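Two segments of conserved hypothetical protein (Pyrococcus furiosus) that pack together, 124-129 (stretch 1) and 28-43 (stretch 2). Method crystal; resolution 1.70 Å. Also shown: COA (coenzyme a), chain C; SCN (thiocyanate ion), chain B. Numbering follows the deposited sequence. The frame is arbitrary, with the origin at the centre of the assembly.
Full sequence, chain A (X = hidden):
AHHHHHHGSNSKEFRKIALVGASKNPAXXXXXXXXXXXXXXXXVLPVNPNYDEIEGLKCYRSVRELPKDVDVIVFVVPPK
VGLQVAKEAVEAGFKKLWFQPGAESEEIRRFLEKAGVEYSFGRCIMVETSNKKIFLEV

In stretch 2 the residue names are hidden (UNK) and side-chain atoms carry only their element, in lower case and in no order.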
# COMPACT_ATOMS: atom_id res chain seq x y z
N CYS A 124 -5.68 -8.10 8.30
CA CYS A 124 -6.49 -7.76 7.15
C CYS A 124 -7.04 -6.32 7.25
O CYS A 124 -7.86 -6.05 8.10
CB CYS A 124 -7.63 -8.76 7.07
SG CYS A 124 -7.11 -10.45 6.71
N ILE A 125 -6.61 -5.42 6.35
CA ILE A 125 -7.03 -4.00 6.39
C ILE A 125 -8.56 -3.76 6.38
O ILE A 125 -9.04 -2.86 7.07
CB ILE A 125 -6.33 -3.14 5.25
CG1 ILE A 125 -6.48 -1.63 5.50
CG2 ILE A 125 -6.86 -3.51 3.88
CD1 ILE A 125 -5.77 -1.13 6.71
N MSE A 126 -9.33 -4.54 5.60
CA MSE A 126 -10.78 -4.34 5.59
C MSE A 126 -11.43 -4.80 6.91
O MSE A 126 -12.38 -4.19 7.37
CB MSE A 126 -11.46 -5.00 4.37
CG MSE A 126 -10.86 -4.59 3.03
SE MSE A 126 -11.90 -5.28 1.52
CE MSE A 126 -11.17 -7.10 1.24
N VAL A 127 -10.91 -5.87 7.49
CA VAL A 127 -11.32 -6.29 8.83
C VAL A 127 -10.99 -5.20 9.85
O VAL A 127 -11.87 -4.76 10.62
CB VAL A 127 -10.65 -7.62 9.25
CG1 VAL A 127 -10.92 -7.94 10.74
CG2 VAL A 127 -11.13 -8.76 8.35
N GLU A 128 -9.74 -4.73 9.85
CA GLU A 128 -9.29 -3.79 10.87
C GLU A 128 -9.96 -2.41 10.77
O GLU A 128 -10.07 -1.69 11.76
CB GLU A 128 -7.76 -3.69 10.90
CG GLU A 128 -7.02 -5.05 11.13
CD GLU A 128 -7.38 -5.75 12.45
OE1 GLU A 128 -7.59 -5.06 13.47
OE2 GLU A 128 -7.45 -7.02 12.47
N THR A 129 -10.42 -2.05 9.57
CA THR A 129 -11.14 -0.80 9.38
C THR A 129 -12.64 -1.05 9.48
O THR A 129 -13.45 -0.19 9.13
CB THR A 129 -10.80 -0.12 8.01
OG1 THR A 129 -11.12 -1.01 6.94
CG2 THR A 129 -9.32 0.27 7.92
N UNK A 28 -9.32 -8.71 -8.28
CA UNK A 28 -8.10 -8.59 -7.51
C UNK A 28 -8.33 -7.79 -6.23
O UNK A 28 -9.11 -6.82 -6.21
c UNK A 28 -5.21 -9.67 -8.93
c UNK A 28 -6.41 -8.85 -9.46
c UNK A 28 -4.44 -10.40 -10.04
n UNK A 28 -4.17 -9.54 -11.22
c UNK A 28 -6.99 -7.94 -8.36
N UNK A 29 -7.65 -8.19 -5.16
CA UNK A 29 -7.75 -7.45 -3.88
C UNK A 29 -7.36 -5.96 -4.00
O UNK A 29 -7.87 -5.12 -3.27
o UNK A 29 -10.26 -12.14 -0.27
c UNK A 29 -9.75 -9.88 -0.73
c UNK A 29 -8.34 -11.62 -1.65
c UNK A 29 -6.98 -8.16 -2.77
c UNK A 29 -7.83 -9.24 -2.11
c UNK A 29 -9.44 -11.22 -0.89
c UNK A 29 -8.95 -8.90 -1.35
c UNK A 29 -7.53 -10.62 -2.28
N UNK A 30 -6.48 -5.64 -4.94
CA UNK A 30 -6.13 -4.22 -5.22
C UNK A 30 -7.35 -3.36 -5.57
O UNK A 30 -7.40 -2.18 -5.22
N UNK A 31 -8.32 -3.95 -6.25
CA UNK A 31 -9.60 -3.32 -6.55
C UNK A 31 -10.62 -3.43 -5.40
O UNK A 31 -11.24 -2.43 -5.02
n UNK A 31 -10.99 -1.95 -8.99
c UNK A 31 -11.32 -3.09 -8.37
c UNK A 31 -10.20 -3.91 -7.83
o UNK A 31 -12.47 -3.45 -8.22
N UNK A 32 -10.79 -4.63 -4.85
CA UNK A 32 -11.74 -4.86 -3.77
C UNK A 32 -11.45 -3.96 -2.57
O UNK A 32 -12.36 -3.33 -2.04
c UNK A 32 -11.76 -6.35 -3.29
c UNK A 32 -12.07 -7.31 -4.46
c UNK A 32 -12.75 -6.53 -2.15
c UNK A 32 -11.56 -8.74 -4.23
N UNK A 33 -10.18 -3.91 -2.17
CA UNK A 33 -9.76 -3.08 -1.04
C UNK A 33 -10.02 -1.59 -1.33
O UNK A 33 -10.61 -0.88 -0.51
c UNK A 33 -8.29 -3.33 -0.66
c UNK A 33 -7.78 -2.31 0.41
c UNK A 33 -8.11 -4.78 -0.17
c UNK A 33 -6.67 -5.22 -0.13
N UNK A 34 -9.59 -1.14 -2.52
CA UNK A 34 -9.80 0.27 -2.93
C UNK A 34 -11.26 0.67 -2.79
O UNK A 34 -11.56 1.71 -2.16
c UNK A 34 -9.50 1.90 -4.98
c UNK A 34 -8.92 2.95 -4.07
c UNK A 34 -8.81 1.96 -6.32
c UNK A 34 -9.34 0.48 -4.38
N UNK A 35 -12.16 -0.14 -3.35
CA UNK A 35 -13.61 0.13 -3.27
C UNK A 35 -14.11 0.11 -1.83
O UNK A 35 -14.85 1.02 -1.41
c UNK A 35 -14.77 -1.25 -7.97
c UNK A 35 -14.42 -0.83 -4.15
c UNK A 35 -14.22 -0.58 -5.64
c UNK A 35 -15.14 -1.39 -6.49
n UNK A 35 -15.29 -2.38 -8.82
N UNK A 36 -13.68 -0.90 -1.06
CA UNK A 36 -14.08 -1.01 0.35
C UNK A 36 -13.68 0.23 1.17
O UNK A 36 -14.52 0.80 1.89
o UNK A 36 -13.07 -2.15 3.34
c UNK A 36 -13.48 -2.25 1.00
c UNK A 36 -13.90 -2.39 2.45
o UNK A 36 -15.07 -2.73 2.69
N UNK A 37 -12.41 0.63 1.06
CA UNK A 37 -11.88 1.76 1.85
C UNK A 37 -12.54 3.09 1.47
O UNK A 37 -12.83 3.90 2.37
c UNK A 37 -9.97 0.44 3.87
c UNK A 37 -10.37 1.84 1.75
c UNK A 37 -8.10 0.85 2.20
c UNK A 37 -9.60 0.66 2.38
N UNK A 38 -12.79 3.29 0.17
CA UNK A 38 -13.53 4.48 -0.31
C UNK A 38 -14.95 4.53 0.24
O UNK A 38 -15.44 5.60 0.62
c UNK A 38 -12.28 4.78 -2.59
c UNK A 38 -13.58 4.52 -1.84
c UNK A 38 -11.72 6.19 -2.31
c UNK A 38 -12.52 4.55 -4.07
N UNK A 39 -15.61 3.36 0.29
CA UNK A 39 -16.97 3.23 0.80
C UNK A 39 -17.05 3.60 2.28
O UNK A 39 -18.10 4.01 2.77
o UNK A 39 -17.04 0.91 1.60
c UNK A 39 -17.51 1.80 0.59
N UNK A 40 -15.92 3.45 2.98
CA UNK A 40 -15.81 3.74 4.40
C UNK A 40 -15.37 5.19 4.68
O UNK A 40 -15.13 5.56 5.85
c UNK A 40 -15.32 1.32 5.16
n UNK A 40 -13.56 -1.95 6.00
c UNK A 40 -14.70 -1.02 5.75
c UNK A 40 -14.18 0.39 5.53
c UNK A 40 -14.82 2.76 5.07
N UNK A 41 -15.26 5.99 3.62
CA UNK A 41 -14.86 7.40 3.75
C UNK A 41 -13.37 7.72 3.86
O UNK A 41 -13.00 8.87 4.14
N UNK A 42 -12.50 6.73 3.65
CA UNK A 42 -11.06 6.97 3.57
C UNK A 42 -10.69 7.65 2.25
O UNK A 42 -11.29 7.38 1.22
c UNK A 42 -10.27 5.67 3.68
c UNK A 42 -10.31 5.04 5.03
c UNK A 42 -11.28 3.42 6.58
c UNK A 42 -9.47 4.87 7.31
c UNK A 42 -9.44 5.46 6.03
c UNK A 42 -11.23 4.02 5.31
c UNK A 42 -10.40 3.84 7.59
N UNK A 43 -9.68 8.52 2.30
CA UNK A 43 -8.99 9.02 1.11
C UNK A 43 -7.97 7.94 0.68
O UNK A 43 -7.09 7.54 1.46
o UNK A 43 -7.23 12.88 1.74
c UNK A 43 -8.29 10.35 1.43
o UNK A 43 -6.28 12.97 -0.25
c UNK A 43 -6.94 12.36 0.63
c UNK A 43 -7.42 10.92 0.32
N1A COA C . 3.91 -1.08 -7.78
C2A COA C . 2.54 -1.09 -7.72
N3A COA C . 1.84 -2.18 -8.16
C4A COA C . 2.50 -3.23 -8.71
C5A COA C . 3.89 -3.25 -8.80
C6A COA C . 4.60 -2.16 -8.32
N6A COA C . 5.93 -2.14 -8.40
N7A COA C . 4.26 -4.43 -9.35
C8A COA C . 3.14 -5.15 -9.61
N9A COA C . 2.05 -4.41 -9.22
C1B COA C . 0.62 -4.76 -9.34
C2B COA C . 0.35 -5.87 -10.36
O2B COA C . 0.58 -5.47 -11.73
C3B COA C . -1.10 -6.19 -9.97
O3B COA C . -2.04 -5.30 -10.54
P3B COA C . -2.70 -5.59 -12.00
O7A COA C . -2.67 -4.35 -12.84
O8A COA C . -4.09 -6.04 -11.74
O9A COA C . -1.83 -6.59 -12.71
C4B COA C . -1.14 -5.97 -8.45
O4B COA C . 0.02 -5.18 -8.13
C5B COA C . -1.16 -7.28 -7.64
O5B COA C . -0.02 -8.03 -8.02
P1A COA C . -0.15 -9.55 -8.54
O1A COA C . 1.18 -10.03 -9.06
O2A COA C . -1.30 -9.65 -9.52
O3A COA C . -0.47 -10.28 -7.14
P2A COA C . -1.85 -11.01 -6.76
O4A COA C . -2.04 -12.23 -7.63
O5A COA C . -3.05 -10.15 -6.78
O6A COA C . -1.58 -11.46 -5.25
CBP COA C . -0.77 -11.20 -3.00
CCP COA C . -1.39 -10.50 -4.23
CDP COA C . -0.55 -10.13 -1.93
CEP COA C . 0.59 -11.78 -3.38
CAP COA C . -1.68 -12.35 -2.51
OAP COA C . -1.06 -13.06 -1.46
C9P COA C . -2.96 -11.70 -2.03
O9P COA C . -4.01 -11.58 -2.93
N8P COA C . -2.95 -11.23 -0.78
C7P COA C . -4.04 -10.49 -0.15
C6P COA C . -5.16 -11.32 0.34
C5P COA C . -6.14 -10.41 1.03
O5P COA C . -6.09 -9.17 0.94
N4P COA C . -7.02 -11.11 1.71
C3P COA C . -8.09 -10.58 2.49
C2P COA C . -8.02 -11.13 3.91
S1P COA C . -6.51 -10.55 4.75
S SCN B . -10.96 -8.90 4.43
C SCN B . -9.56 -7.86 4.17
N SCN B . -8.64 -7.16 4.08

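Position 28 has four carbons in a row ending in a nitrogen. It sits at the N-cap position, right before the helix, and does not reach stretch 1. It is Lys28; its CD lies 3.1 Å from O5A of coenzyme A.

Position 29 has one carbon, then a six-carbon ring bearing one oxygen. The ring edge meets CE of Met126, a selenomethionine. This is Tyr29; its CE1 is 3.7 Å from Met126 CE, and O5P of coenzyme A lies over one ring face.

Position 30 has no side-chain atoms: Gly30. Position 31 has two carbons, the second carrying two further atoms, one oxygen and one nitrogen. It is Asn31, buried and out of reach of stretch 1.

Position 32 has four carbons forked at the first, one arm two carbons long. One of its carbons touches the end of Met126. That is Ile32, with CG2 3.8 Å from Met126 CE. Position 33 has the same fork and touches two residues. It is Ile33: its CG2 is 3.8 Å from Ile125 CG2, and its CA is 4.0 Å from Met126 SE.

Position 34 has four carbons forked at the second and points away. It is Leu34. Position 35 is a four-carbon chain ending in nitrogen, out of contact. It is Lys35.

Position 36 has two carbons, the second carrying two oxygens, and points toward stretch 1. It is Asp36; OD2 approaches Met126 CG at 3.3 Å.

Position 37 has four carbons forked at the second, and its end comes nearer to stretch 1. It is Leu37, with CD2 3.6 Å from Thr129 OG1.

Position 38 has the same fork but makes no contact: Leu38. Position 39 has one carbon and one oxygen: Ser39.

Position 40 has four carbons in a row ending in a nitrogen that reaches stretch 1. It is Lys40. NZ donates to Thr129 OG1 at 2.8 Å, and weakly to Met126 O at 2.9 Å.

Position 41 has no side chain and a positive phi, which favours glycine: Gly41, in a Schellman motif. Position 42 has one carbon and a six-carbon ring. The ring touches Thr129. It is Phe42; CZ is 3.7 Å from Thr129 CG2. Position 43 has three carbons, the third carrying two oxygens. It is Glu43, out of reach.

The contact has an apolar and a polar part. Met126 fits as a knob among Tyr29, Ile32, Ile33 and Asp36. Ile125 packs on Ile33 and Leu37. Lys40 NZ forms a salt bridge to Asp36 OD2, 2.7 Å, and also bonds Thr129.

Stretch 2 (28-43) KYGNIILKDLLSKGFE
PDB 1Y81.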